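Local coordinates for pyoverdine biosynthesis protein PvcB (Pseudomonas aeruginosa, PDB 4YLM) that catalyses the iron- and 2-oxoglutarate-dependent oxidation of tyrosine isonitrile in the biosynthesis of paerucumarin, at residues S155-L160 / L228-R233. Numbering follows the deposited sequence.
Sequences SSELEL and LASLRR
E157, in the first turn of helix 155-163, reaches across to helix 224-235 and joins S230 and R233 there. Just before it, the hydroxyl of S156, like the backbone N of E157, is hydrogen-bonded to the carboxylate of D154 ahead of the helix. The side chain of E157 leaves with CG anti to the carbonyl carbon (chi1 -73°) and runs extended over S230, whose CB lies 3.6 Å from E157 CG and 3.4 Å from E157 OE2. Beyond S230 the carboxylate meets the R233 guanidinium in a side-on, two-pronged salt bridge. R233 NH2 donates to E157 OE1 at 2.6 Å, and R233 NE to E157 OE2 at 3.0 Å. Both oxygens use their syn lone pairs, and the two flat groups are only 11° from coplanar, so the paired bonds restrain rotation of either one. R233 brings its NE edge round to E157 through a bend at chi3 (70°). In this TauD/TfdA-family dioxygenase the pair ties together two helices well separated in the chain, at a place away from the iron-binding residues. R233 NH2 also donates to the backbone O of L152, in helix 146-152, which comes just before helix 155-163. One turn after E157, L160 also faces the second helix but packs on I219 and Q223, while W161 NE1 is hydrogen-bonded to S230 OG, which also bonds to the backbone O of E226.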
loop_
_atom_site.group_PDB
_atom_site.type_symbol
_atom_site.label_atom_id
_atom_site.label_comp_id
_atom_site.label_asym_id
_atom_site.label_seq_id
_atom_site.Cartn_x
_atom_site.Cartn_y
_atom_site.Cartn_z
ATOM N N SER A 155 -35.554 11.680 -1.374
ATOM C CA SER A 155 -35.398 13.128 -1.446
ATOM C C SER A 155 -35.810 13.857 -0.171
ATOM O O SER A 155 -35.113 14.763 0.280
ATOM C CB SER A 155 -36.213 13.678 -2.620
ATOM O OG SER A 155 -35.977 12.921 -3.793
ATOM N N SER A 156 -36.946 13.474 0.403
ATOM C CA SER A 156 -37.472 14.193 1.559
ATOM C C SER A 156 -36.757 13.777 2.847
ATOM O O SER A 156 -36.462 14.615 3.703
ATOM C CB SER A 156 -38.996 14.024 1.683
ATOM O OG SER A 156 -39.353 12.680 1.970
ATOM N N GLU A 157 -36.473 12.489 2.988
ATOM C CA GLU A 157 -35.665 12.029 4.118
ATOM C C GLU A 157 -34.330 12.783 4.146
ATOM O O GLU A 157 -33.910 13.320 5.176
ATOM C CB GLU A 157 -35.438 10.516 4.042
ATOM C CG GLU A 157 -36.672 9.683 4.385
ATOM C CD GLU A 157 -36.474 8.206 4.123
ATOM O OE1 GLU A 157 -35.826 7.866 3.110
ATOM O OE2 GLU A 157 -36.951 7.374 4.932
ATOM N N LEU A 158 -33.678 12.841 2.995
ATOM C CA LEU A 158 -32.367 13.464 2.876
ATOM C C LEU A 158 -32.401 14.959 3.230
ATOM O O LEU A 158 -31.529 15.456 3.957
ATOM C CB LEU A 158 -31.834 13.250 1.456
ATOM C CG LEU A 158 -30.378 13.582 1.145
ATOM C CD1 LEU A 158 -29.424 12.814 2.081
ATOM C CD2 LEU A 158 -30.086 13.265 -0.317
ATOM N N GLU A 159 -33.400 15.671 2.706
ATOM C CA GLU A 159 -33.592 17.089 3.025
ATOM C C GLU A 159 -33.727 17.315 4.534
ATOM O O GLU A 159 -33.139 18.241 5.094
ATOM C CB GLU A 159 -34.830 17.642 2.302
ATOM N N LEU A 160 -34.505 16.468 5.192
ATOM C CA LEU A 160 -34.626 16.534 6.647
ATOM C C LEU A 160 -33.270 16.301 7.349
ATOM O O LEU A 160 -32.868 17.080 8.218
ATOM C CB LEU A 160 -35.674 15.528 7.141
ATOM C CG LEU A 160 -36.129 15.622 8.602
ATOM C CD1 LEU A 160 -36.815 16.954 8.873
ATOM C CD2 LEU A 160 -37.050 14.459 8.952
ATOM N N LEU A 228 -35.881 10.327 13.327
ATOM C CA LEU A 228 -35.459 9.070 13.932
ATOM C C LEU A 228 -35.898 7.855 13.130
ATOM O O LEU A 228 -35.134 6.903 12.970
ATOM C CB LEU A 228 -35.962 8.948 15.371
ATOM C CG LEU A 228 -35.458 9.989 16.371
ATOM C CD1 LEU A 228 -35.866 9.587 17.790
ATOM C CD2 LEU A 228 -33.944 10.156 16.272
ATOM N N ALA A 229 -37.132 7.882 12.637
ATOM C CA ALA A 229 -37.673 6.750 11.902
ATOM C C ALA A 229 -36.906 6.521 10.597
ATOM O O ALA A 229 -36.640 5.385 10.222
ATOM C CB ALA A 229 -39.152 6.961 11.607
ATOM N N SER A 230 -36.595 7.609 9.910
ATOM C CA SER A 230 -35.973 7.545 8.602
ATOM C C SER A 230 -34.501 7.169 8.740
ATOM O O SER A 230 -33.994 6.373 7.968
ATOM C CB SER A 230 -36.115 8.879 7.877
ATOM O OG SER A 230 -35.459 9.913 8.589
ATOM N N LEU A 231 -33.829 7.738 9.734
ATOM C CA LEU A 231 -32.452 7.365 10.021
ATOM C C LEU A 231 -32.371 5.880 10.344
ATOM O O LEU A 231 -31.524 5.164 9.798
ATOM C CB LEU A 231 -31.880 8.224 11.149
ATOM C CG LEU A 231 -31.402 9.607 10.694
ATOM C CD1 LEU A 231 -31.191 10.546 11.886
ATOM C CD2 LEU A 231 -30.126 9.495 9.850
ATOM N N ARG A 232 -33.283 5.404 11.192
ATOM C CA ARG A 232 -33.299 3.992 11.563
ATOM C C ARG A 232 -33.604 3.086 10.372
ATOM O O ARG A 232 -33.005 2.020 10.235
ATOM C CB ARG A 232 -34.290 3.715 12.700
ATOM C CG ARG A 232 -33.782 4.093 14.082
ATOM C CD ARG A 232 -34.914 4.086 15.137
ATOM N NE ARG A 232 -34.403 4.368 16.479
ATOM C CZ ARG A 232 -35.099 4.958 17.449
ATOM N NH1 ARG A 232 -36.356 5.341 17.242
ATOM N NH2 ARG A 232 -34.532 5.171 18.633
ATOM N N ARG A 233 -34.539 3.498 9.519
ATOM C CA ARG A 233 -34.892 2.687 8.355
ATOM C C ARG A 233 -33.659 2.456 7.475
ATOM O O ARG A 233 -33.455 1.372 6.941
ATOM C CB ARG A 233 -35.971 3.378 7.516
ATOM C CG ARG A 233 -36.420 2.564 6.314
ATOM C CD ARG A 233 -37.361 3.348 5.389
ATOM N NE ARG A 233 -36.696 4.425 4.652
ATOM C CZ ARG A 233 -36.034 4.257 3.511
ATOM N NH1 ARG A 233 -35.932 3.048 2.967
ATOM N NH2 ARG A 233 -35.471 5.299 2.909
#